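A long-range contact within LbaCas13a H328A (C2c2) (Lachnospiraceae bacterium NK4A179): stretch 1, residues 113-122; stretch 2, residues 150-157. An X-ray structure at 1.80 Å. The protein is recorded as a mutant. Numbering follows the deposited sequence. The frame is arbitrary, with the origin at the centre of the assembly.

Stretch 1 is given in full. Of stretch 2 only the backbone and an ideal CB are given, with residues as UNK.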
ATOM      1  N   ALA A 113     -19.540  21.941  44.726  1.00 38.30           N
ATOM      2  CA  ALA A 113     -20.420  23.106  44.680  1.00 38.89           C
ATOM      3  C   ALA A 113     -19.983  24.140  43.651  1.00 40.13           C
ATOM      4  O   ALA A 113     -20.799  24.974  43.243  1.00 35.66           O
ATOM      5  CB  ALA A 113     -20.498  23.768  46.059  1.00 39.90           C
ATOM      6  N   PHE A 114     -18.725  24.107  43.222  1.00 41.98           N
ATOM      7  CA  PHE A 114     -18.205  25.119  42.314  1.00 39.44           C
ATOM      8  C   PHE A 114     -17.847  24.577  40.938  1.00 39.57           C
ATOM      9  O   PHE A 114     -17.360  25.343  40.103  1.00 37.67           O
ATOM     10  CB  PHE A 114     -16.989  25.795  42.950  1.00 35.50           C
ATOM     11  CG  PHE A 114     -17.223  26.188  44.367  1.00 35.63           C
ATOM     12  CD1 PHE A 114     -18.275  27.037  44.688  1.00 38.31           C
ATOM     13  CD2 PHE A 114     -16.430  25.682  45.388  1.00 38.70           C
ATOM     14  CE1 PHE A 114     -18.513  27.398  46.009  1.00 44.08           C
ATOM     15  CE2 PHE A 114     -16.665  26.041  46.712  1.00 41.81           C
ATOM     16  CZ  PHE A 114     -17.702  26.899  47.019  1.00 41.09           C
ATOM     17  N   GLU A 115     -18.086  23.289  40.679  1.00 37.98           N
ATOM     18  CA  GLU A 115     -17.742  22.717  39.380  1.00 39.24           C
ATOM     19  C   GLU A 115     -18.417  23.478  38.248  1.00 40.25           C
ATOM     20  O   GLU A 115     -17.786  23.771  37.225  1.00 39.68           O
ATOM     21  CB  GLU A 115     -18.137  21.246  39.337  1.00 40.86           C
ATOM     22  CG  GLU A 115     -17.232  20.343  40.134  1.00 45.73           C
ATOM     23  CD  GLU A 115     -17.639  18.893  40.018  1.00 51.65           C
ATOM     24  OE1 GLU A 115     -18.801  18.638  39.626  1.00 51.68           O
ATOM     25  OE2 GLU A 115     -16.799  18.018  40.317  1.00 54.89           O
ATOM     26  N   LYS A 116     -19.698  23.811  38.417  1.00 41.14           N
ATOM     27  CA  LYS A 116     -20.420  24.546  37.384  1.00 43.53           C
ATOM     28  C   LYS A 116     -19.840  25.942  37.195  1.00 40.21           C
ATOM     29  O   LYS A 116     -19.703  26.414  36.061  1.00 37.38           O
ATOM     30  CB  LYS A 116     -21.907  24.624  37.733  1.00 51.16           C
ATOM     31  CG  LYS A 116     -22.774  23.515  37.127  1.00 58.03           C
ATOM     32  CD  LYS A 116     -22.882  23.641  35.606  1.00 62.23           C
ATOM     33  CE  LYS A 116     -22.724  22.285  34.919  1.00 63.44           C
ATOM     34  NZ  LYS A 116     -22.190  22.413  33.530  1.00 64.43           N
ATOM     35  N   ALA A 117     -19.494  26.623  38.289  1.00 38.98           N
ATOM     36  CA  ALA A 117     -18.921  27.961  38.165  1.00 39.15           C
ATOM     37  C   ALA A 117     -17.573  27.918  37.456  1.00 33.81           C
ATOM     38  O   ALA A 117     -17.286  28.762  36.598  1.00 35.20           O
ATOM     39  CB  ALA A 117     -18.779  28.602  39.546  1.00 43.07           C
ATOM     40  N   PHE A 118     -16.735  26.936  37.800  1.00 32.33           N
ATOM     41  CA  PHE A 118     -15.417  26.812  37.183  1.00 35.38           C
ATOM     42  C   PHE A 118     -15.538  26.501  35.695  1.00 33.83           C
ATOM     43  O   PHE A 118     -14.806  27.066  34.873  1.00 34.67           O
ATOM     44  CB  PHE A 118     -14.610  25.718  37.885  1.00 31.89           C
ATOM     45  CG  PHE A 118     -14.007  26.128  39.209  1.00 29.69           C
ATOM     46  CD1 PHE A 118     -13.288  27.304  39.332  1.00 29.06           C
ATOM     47  CD2 PHE A 118     -14.133  25.305  40.320  1.00 29.03           C
ATOM     48  CE1 PHE A 118     -12.719  27.668  40.554  1.00 31.05           C
ATOM     49  CE2 PHE A 118     -13.575  25.649  41.534  1.00 32.37           C
ATOM     50  CZ  PHE A 118     -12.862  26.841  41.653  1.00 32.45           C
ATOM     51  N   GLU A 119     -16.463  25.615  35.323  1.00 36.65           N
ATOM     52  CA  GLU A 119     -16.661  25.331  33.903  1.00 36.63           C
ATOM     53  C   GLU A 119     -17.157  26.561  33.160  1.00 34.40           C
ATOM     54  O   GLU A 119     -16.720  26.831  32.035  1.00 36.62           O
ATOM     55  CB  GLU A 119     -17.637  24.173  33.707  1.00 43.42           C
ATOM     56  CG  GLU A 119     -17.828  23.808  32.232  1.00 49.32           C
ATOM     57  CD  GLU A 119     -19.058  22.958  31.976  1.00 62.41           C
ATOM     58  OE1 GLU A 119     -18.983  22.047  31.120  1.00 66.84           O
ATOM     59  OE2 GLU A 119     -20.099  23.196  32.630  1.00 65.27           O
ATOM     60  N   LYS A 120     -18.081  27.313  33.767  1.00 34.00           N
ATOM     61  CA  LYS A 120     -18.563  28.542  33.149  1.00 38.28           C
ATOM     62  C   LYS A 120     -17.444  29.568  33.016  1.00 38.79           C
ATOM     63  O   LYS A 120     -17.351  30.269  32.002  1.00 40.02           O
ATOM     64  CB  LYS A 120     -19.726  29.110  33.959  1.00 44.57           C
ATOM     65  CG  LYS A 120     -20.101  30.531  33.591  1.00 51.15           C
ATOM     66  CD  LYS A 120     -20.942  30.573  32.331  1.00 56.48           C
ATOM     67  CE  LYS A 120     -21.913  31.740  32.384  1.00 59.52           C
ATOM     68  NZ  LYS A 120     -22.594  31.820  33.708  1.00 60.50           N
ATOM     69  N   TYR A 121     -16.590  29.676  34.041  1.00 35.00           N
ATOM     70  CA  TYR A 121     -15.383  30.490  33.945  1.00 33.45           C
ATOM     71  C   TYR A 121     -14.544  30.099  32.735  1.00 32.61           C
ATOM     72  O   TYR A 121     -14.075  30.956  31.978  1.00 31.68           O
ATOM     73  CB  TYR A 121     -14.561  30.321  35.223  1.00 30.95           C
ATOM     74  CG  TYR A 121     -13.270  31.101  35.260  1.00 31.92           C
ATOM     75  CD1 TYR A 121     -12.091  30.584  34.715  1.00 27.80           C
ATOM     76  CD2 TYR A 121     -13.220  32.344  35.871  1.00 31.06           C
ATOM     77  CE1 TYR A 121     -10.912  31.306  34.762  1.00 27.50           C
ATOM     78  CE2 TYR A 121     -12.047  33.061  35.937  1.00 32.92           C
ATOM     79  CZ  TYR A 121     -10.904  32.550  35.382  1.00 31.44           C
ATOM     80  OH  TYR A 121      -9.759  33.297  35.464  1.00 28.65           O
ATOM     81  N   ALA A 122     -14.310  28.798  32.570  1.00 29.31           N
ATOM     82  CA  ALA A 122     -13.529  28.315  31.438  1.00 31.06           C
ATOM     83  C   ALA A 122     -14.180  28.702  30.117  1.00 30.45           C
ATOM     84  O   ALA A 122     -13.492  29.100  29.171  1.00 31.71           O
ATOM     85  CB  ALA A 122     -13.366  26.803  31.537  1.00 25.78           C
ATOM     86  N   UNK A 150     -14.322  35.435  45.397  1.00 46.26           N
ATOM     87  CA  UNK A 150     -12.971  35.603  45.920  1.00 44.50           C
ATOM     88  C   UNK A 150     -12.325  34.260  46.244  1.00 37.19           C
ATOM     89  O   UNK A 150     -11.136  34.058  45.974  1.00 37.47           O
ATOM     90  CB  UNK A 150     -12.994  36.487  47.169  1.00 44.50           C
ATOM     91  N   UNK A 151     -13.087  33.328  46.825  1.00 36.20           N
ATOM     92  CA  UNK A 151     -12.534  32.006  47.111  1.00 35.54           C
ATOM     93  C   UNK A 151     -12.179  31.268  45.823  1.00 32.97           C
ATOM     94  O   UNK A 151     -11.088  30.698  45.700  1.00 36.13           O
ATOM     95  CB  UNK A 151     -13.526  31.181  47.933  1.00 35.54           C
ATOM     96  N   UNK A 152     -13.097  31.257  44.858  1.00 36.58           N
ATOM     97  CA  UNK A 152     -12.859  30.528  43.614  1.00 33.07           C
ATOM     98  C   UNK A 152     -11.659  31.099  42.875  1.00 31.09           C
ATOM     99  O   UNK A 152     -10.773  30.356  42.431  1.00 33.83           O
ATOM    100  CB  UNK A 152     -14.099  30.573  42.719  1.00 33.07           C
ATOM    101  N   UNK A 153     -11.605  32.428  42.751  1.00 32.81           N
ATOM    102  CA  UNK A 153     -10.456  33.064  42.115  1.00 34.60           C
ATOM    103  C   UNK A 153      -9.155  32.650  42.799  1.00 35.85           C
ATOM    104  O   UNK A 153      -8.127  32.459  42.138  1.00 35.76           O
ATOM    105  CB  UNK A 153     -10.607  34.586  42.143  1.00 34.60           C
ATOM    106  N   UNK A 154      -9.185  32.468  44.124  1.00 31.37           N
ATOM    107  CA  UNK A 154      -7.985  32.033  44.817  1.00 27.70           C
ATOM    108  C   UNK A 154      -7.621  30.592  44.514  1.00 28.92           C
ATOM    109  O   UNK A 154      -6.442  30.238  44.447  1.00 34.75           O
ATOM    110  CB  UNK A 154      -8.163  32.210  46.326  1.00 27.70           C
ATOM    111  N   UNK A 155      -8.626  29.738  44.315  1.00 31.19           N
ATOM    112  CA  UNK A 155      -8.347  28.344  43.991  1.00 27.95           C
ATOM    113  C   UNK A 155      -7.610  28.244  42.661  1.00 32.63           C
ATOM    114  O   UNK A 155      -6.700  27.420  42.499  1.00 34.40           O
ATOM    115  CB  UNK A 155      -9.643  27.532  43.944  1.00 27.95           C
ATOM    116  N   UNK A 156      -7.990  29.079  41.691  1.00 32.88           N
ATOM    117  CA  UNK A 156      -7.330  29.050  40.391  1.00 32.22           C
ATOM    118  C   UNK A 156      -6.382  30.233  40.262  1.00 31.95           C
ATOM    119  O   UNK A 156      -6.272  30.841  39.194  1.00 31.42           O
ATOM    120  CB  UNK A 156      -8.359  29.062  39.259  1.00 32.22           C
ATOM    121  N   UNK A 157      -5.682  30.554  41.346  1.00 29.04           N
ATOM    122  CA  UNK A 157      -4.666  31.595  41.358  1.00 29.91           C
ATOM    123  C   UNK A 157      -3.272  30.989  41.249  1.00 28.07           C
ATOM    124  O   UNK A 157      -3.064  29.794  41.476  1.00 32.29           O
ATOM    125  CB  UNK A 157      -4.781  32.440  42.628  1.00 29.91           C
TER

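Stretch 1 presents Phe-114, Ala-117, Phe-118 and Tyr-121 to a helix that crosses its own helix at 66°, with the axes 11.4 Å apart at their closest.

Position 150 is helical, and its CB has nothing of stretch 1 within 5.5 Å. Almost any helix-compatible residue would serve; it is Glu-150, which makes no contact here.

At position 151 CA-to-CB points toward stretch 1, but the CB itself touches nothing. A short side chain would fall short of the Phe-114 ring, whereas a long one, apolar or cationic, could reach its rim. The residue is Arg-151, nearly fully extended. Its NH2 lies 3.3 Å from CE2 of Phe-114, at the edge of the ring and near its plane, so that the ring edge meets a face of the guanidinium.

Position 152 is the most enclosed. Its ideal CB is 3.9 Å from CE1 of Phe-118, with Ala-117 leaving space between the two aromatic side chains. A medium-sized apolar residue, such as leucine, isoleucine or methionine, would suit. Leu-152 fills the site: CD2 sits over a face of the Phe-114 ring, 3.6 Å from CD2 to the centroid of that ring in a CH-pi contact, and also packs 3.8 Å from CZ of Phe-118, while CD1 lies 3.8 Å from CB of Ala-117.

Position 153 points sideways with nothing near its CB, which favours a polar or charged residue without demanding one. Lys-153 leads its end away.

Position 154 has ordinary helical angles and room for a CB, so nothing visible requires glycine. The residue is nevertheless Gly-154, whose O accepts a hydrogen bond from the side chain at 157.

At position 155 the ideal CB is 4.0 Å from CZ of Phe-118, and an aliphatic residue of modest size would suit. Ile-155 places CG2 3.9 Å from CZ of Phe-118.

Position 156 leaves helical angles (-104/40) yet still points toward stretch 1, its CB 4.8 Å from CE1 of Phe-118 and the Tyr-121 ring within reach. Leucine, isoleucine or methionine could bridge the two rings. Ile-156 does so: CG2 lies 3.9 Å from CE1 of Phe-118, and CD1 sits over a face of Tyr-121, 3.7 Å from CD1 to that ring's centroid.

Position 157 is extended (-100/163) and out of reach, compatible with a small capping residue such as serine, threonine or aspartate. Ser-157 caps the following helix, and its OG donates to O of Gly-154 at 2.6 Å.

Stretch 2 150-157: ERLKGIIS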
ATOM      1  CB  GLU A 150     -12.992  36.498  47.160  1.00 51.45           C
ATOM      2  CG  GLU A 150     -11.739  37.343  47.324  1.00 58.85           C
ATOM      3  CD  GLU A 150     -11.509  38.276  46.148  1.00 67.71           C
ATOM      4  OE1 GLU A 150     -12.467  38.971  45.744  1.00 70.02           O
ATOM      5  OE2 GLU A 150     -10.372  38.309  45.625  1.00 71.04           O
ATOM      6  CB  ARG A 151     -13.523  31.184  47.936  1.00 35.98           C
ATOM      7  CG  ARG A 151     -13.015  29.809  48.293  1.00 36.18           C
ATOM      8  CD  ARG A 151     -14.111  29.000  48.980  1.00 38.91           C
ATOM      9  NE  ARG A 151     -13.657  27.660  49.315  1.00 39.69           N
ATOM     10  CZ  ARG A 151     -14.461  26.675  49.695  1.00 41.06           C
ATOM     11  NH1 ARG A 151     -13.955  25.483  49.975  1.00 40.29           N
ATOM     12  NH2 ARG A 151     -15.770  26.883  49.791  1.00 41.40           N
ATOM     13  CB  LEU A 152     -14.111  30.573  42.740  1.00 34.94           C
ATOM     14  CG  LEU A 152     -15.359  29.959  43.373  1.00 33.73           C
ATOM     15  CD1 LEU A 152     -16.431  29.637  42.315  1.00 32.87           C
ATOM     16  CD2 LEU A 152     -14.983  28.717  44.144  1.00 35.96           C
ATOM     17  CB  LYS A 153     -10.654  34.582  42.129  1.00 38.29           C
ATOM     18  CG  LYS A 153      -9.468  35.417  41.697  1.00 43.72           C
ATOM     19  CD  LYS A 153      -9.810  36.895  41.833  1.00 46.02           C
ATOM     20  CE  LYS A 153      -8.581  37.723  42.162  1.00 52.04           C
ATOM     21  NZ  LYS A 153      -8.252  38.678  41.068  1.00 54.42           N
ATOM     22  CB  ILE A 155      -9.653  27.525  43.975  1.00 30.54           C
ATOM     23  CG1 ILE A 155     -10.176  27.328  45.401  1.00 33.56           C
ATOM     24  CG2 ILE A 155      -9.415  26.145  43.354  1.00 31.70           C
ATOM     25  CD1 ILE A 155     -11.468  26.540  45.462  1.00 35.76           C
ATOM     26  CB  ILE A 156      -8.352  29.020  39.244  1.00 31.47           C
ATOM     27  CG1 ILE A 156      -9.360  30.167  39.374  1.00 32.85           C
ATOM     28  CG2 ILE A 156      -9.072  27.677  39.234  1.00 29.57           C
ATOM     29  CD1 ILE A 156      -9.913  30.631  38.038  1.00 35.80           C
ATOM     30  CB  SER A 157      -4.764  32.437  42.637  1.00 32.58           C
ATOM     31  OG  SER A 157      -4.347  31.676  43.763  1.00 33.29           O
TER
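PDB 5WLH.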